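Local atomic coordinates of 6-phosphogluconate dehydratase (Shewanella oneidensis, PDB entry 2GP4), a protein that catalyses the dehydration of 6-phosphogluconate to 2-keto-3-deoxy-6-phosphogluconate, a step of the Entner-Doudoroff pathway, and is seen here without its iron-sulfur cluster. Residues H368-M373 and E425-V430. Residues are numbered along the deposited sequence; the frame is centred on the assembly and turned at random.
Sequences HAAGGM and EVLTSV
Leu427 pushes its isobutyl group into the bend between two helices, against Ala370, Gly371 and Gly372. One methyl, CD2, does most of the work. Leu427 CD2 lies 3.3 Å from Gly372 N. Gly371 CA is 3.7 Å from Leu427 CD2, so the methyl rests on bare backbone. Nearer its root, Leu427 CB meets Ala370 CB at 4.1 Å, methylene against methyl. The leucine has CG anti to its backbone N (chi1 178°), which carries the branched end past Ala370 to the two glycines. No hydrogen bond joins the two segments; the contact is apolar and buried.

The helix 364-370 ends in a Schellman motif at Gly371, which has a positive phi of 161°. Two bonds run back into the last turn. The bond from Gly371 N to His368 O is 3.2 Å long. Gly371 has no side chain on the face it turns to Leu427, and this lets the methyl come right up to the main chain. Gly372 also has positive phi, which favours glycine, and it lies close to the His368 ring.

Around the contact, Leu427 also touches Phe367 of helix 364-370 and Phe375 and Leu376 of helix 372-383. Ser421 OG hydrogen-bonds to Leu427 O, and a backbone bond ties Ala370 to Leu422. Leu427, in the loop between strands 411-416 and 440-445, thus docks on the junction of helices 364-370 and 372-383.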
ATOM      1  N   HIS A 368       3.039  17.751   5.117  1.00 28.00           N
ATOM      2  CA  HIS A 368       3.948  17.799   6.254  1.00 27.74           C
ATOM      3  C   HIS A 368       3.928  19.155   6.958  1.00 27.40           C
ATOM      4  O   HIS A 368       3.902  19.215   8.180  1.00 27.26           O
ATOM      5  CB  HIS A 368       5.368  17.434   5.821  1.00 27.77           C
ATOM      6  CG  HIS A 368       6.374  17.519   6.926  1.00 28.04           C
ATOM      7  ND1 HIS A 368       7.318  18.519   6.996  1.00 28.34           N
ATOM      8  CD2 HIS A 368       6.574  16.734   8.010  1.00 28.11           C
ATOM      9  CE1 HIS A 368       8.061  18.342   8.073  1.00 28.68           C
ATOM     10  NE2 HIS A 368       7.633  17.264   8.705  1.00 28.07           N
ATOM     11  N   ALA A 369       3.927  20.231   6.178  1.00 27.22           N
ATOM     12  CA  ALA A 369       3.853  21.586   6.718  1.00 27.13           C
ATOM     13  C   ALA A 369       2.535  21.878   7.454  1.00 27.01           C
ATOM     14  O   ALA A 369       2.504  22.700   8.372  1.00 27.02           O
ATOM     15  CB  ALA A 369       4.099  22.608   5.617  1.00 27.07           C
ATOM     16  N   ALA A 370       1.462  21.197   7.057  1.00 26.82           N
ATOM     17  CA  ALA A 370       0.157  21.329   7.713  1.00 26.97           C
ATOM     18  C   ALA A 370       0.117  20.691   9.111  1.00 27.02           C
ATOM     19  O   ALA A 370      -0.681  21.085   9.959  1.00 26.77           O
ATOM     20  CB  ALA A 370      -0.942  20.744   6.833  1.00 26.83           C
ATOM     21  N   GLY A 371       0.984  19.710   9.342  1.00 27.30           N
ATOM     22  CA  GLY A 371       1.004  18.975  10.607  1.00 27.44           C
ATOM     23  C   GLY A 371       1.724  17.650  10.477  1.00 27.53           C
ATOM     24  O   GLY A 371       2.425  17.234  11.396  1.00 27.53           O
ATOM     25  N   GLY A 372       1.535  16.991   9.331  1.00 27.67           N
ATOM     26  CA  GLY A 372       2.256  15.769   8.975  1.00 27.86           C
ATOM     27  C   GLY A 372       1.882  14.523   9.757  1.00 28.14           C
ATOM     28  O   GLY A 372       0.803  14.447  10.349  1.00 28.22           O
HETATM   29  N   MSE A 373       2.787  13.545   9.746  1.00 28.18           N
HETATM   30  CA  MSE A 373       2.591  12.271  10.427  1.00 28.54           C
HETATM   31  C   MSE A 373       2.506  12.410  11.945  1.00 27.63           C
HETATM   32  O   MSE A 373       1.786  11.654  12.592  1.00 27.56           O
HETATM   33  CB  MSE A 373       3.696  11.265  10.058  1.00 29.36           C
HETATM   34  CG  MSE A 373       3.622  10.713   8.638  1.00 32.76           C
HETATM   35 SE   MSE A 373       1.858  10.032   8.146  1.00 42.29          SE
HETATM   36  CE  MSE A 373       1.776   8.491   9.338  1.00 40.72           C
ATOM     37  N   GLU A 425      -7.839  22.043   4.758  1.00 27.82           N
ATOM     38  CA  GLU A 425      -8.126  21.577   3.407  1.00 28.15           C
ATOM     39  C   GLU A 425      -7.199  20.425   2.996  1.00 27.29           C
ATOM     40  O   GLU A 425      -7.472  19.728   2.025  1.00 27.48           O
ATOM     41  CB  GLU A 425      -8.047  22.728   2.398  1.00 28.02           C
ATOM     42  CG  GLU A 425      -9.314  23.574   2.324  1.00 29.40           C
ATOM     43  CD  GLU A 425      -9.303  24.553   1.152  1.00 30.41           C
ATOM     44  OE1 GLU A 425      -8.321  25.320   1.016  1.00 32.52           O
ATOM     45  OE2 GLU A 425     -10.285  24.561   0.369  1.00 33.02           O
ATOM     46  N   VAL A 426      -6.116  20.225   3.745  1.00 26.49           N
ATOM     47  CA  VAL A 426      -5.136  19.183   3.437  1.00 25.81           C
ATOM     48  C   VAL A 426      -5.089  18.115   4.530  1.00 25.63           C
ATOM     49  O   VAL A 426      -5.025  16.920   4.239  1.00 25.23           O
ATOM     50  CB  VAL A 426      -3.717  19.778   3.233  1.00 25.81           C
ATOM     51  CG1 VAL A 426      -2.682  18.677   3.042  1.00 25.48           C
ATOM     52  CG2 VAL A 426      -3.700  20.742   2.056  1.00 25.42           C
ATOM     53  N   LEU A 427      -5.121  18.559   5.783  1.00 25.31           N
ATOM     54  CA  LEU A 427      -5.000  17.670   6.928  1.00 24.86           C
ATOM     55  C   LEU A 427      -5.998  18.050   8.015  1.00 24.84           C
ATOM     56  O   LEU A 427      -6.155  19.228   8.342  1.00 24.90           O
ATOM     57  CB  LEU A 427      -3.573  17.716   7.470  1.00 24.84           C
ATOM     58  CG  LEU A 427      -3.195  16.898   8.704  1.00 24.43           C
ATOM     59  CD1 LEU A 427      -3.468  15.420   8.521  1.00 23.75           C
ATOM     60  CD2 LEU A 427      -1.727  17.134   8.994  1.00 24.66           C
ATOM     61  N   THR A 428      -6.664  17.050   8.583  1.00 24.37           N
ATOM     62  CA  THR A 428      -7.742  17.328   9.514  1.00 24.35           C
ATOM     63  C   THR A 428      -7.726  16.431  10.755  1.00 24.36           C
ATOM     64  O   THR A 428      -7.096  15.367  10.762  1.00 24.23           O
ATOM     65  CB  THR A 428      -9.116  17.303   8.790  1.00 24.41           C
ATOM     66  OG1 THR A 428     -10.074  18.054   9.541  1.00 25.31           O
ATOM     67  CG2 THR A 428      -9.607  15.888   8.578  1.00 23.57           C
ATOM     68  N   SER A 429      -8.417  16.879  11.800  1.00 24.29           N
ATOM     69  CA  SER A 429      -8.566  16.118  13.040  1.00 24.33           C
ATOM     70  C   SER A 429      -9.653  15.068  12.872  1.00 24.21           C
ATOM     71  O   SER A 429     -10.499  15.194  11.981  1.00 24.23           O
ATOM     72  CB  SER A 429      -8.957  17.056  14.175  1.00 24.16           C
ATOM     73  OG  SER A 429     -10.219  17.631  13.904  1.00 24.81           O
ATOM     74  N   VAL A 430      -9.649  14.049  13.734  1.00 24.03           N
ATOM     75  CA  VAL A 430     -10.675  13.010  13.656  1.00 23.98           C
ATOM     76  C   VAL A 430     -12.076  13.511  14.044  1.00 24.05           C
ATOM     77  O   VAL A 430     -13.067  12.963  13.578  1.00 24.25           O
ATOM     78  CB  VAL A 430     -10.304  11.679  14.413  1.00 24.11           C
ATOM     79  CG1 VAL A 430      -8.804  11.432  14.403  1.00 23.53           C
ATOM     80  CG2 VAL A 430     -10.860  11.645  15.826  1.00 23.78           C
TER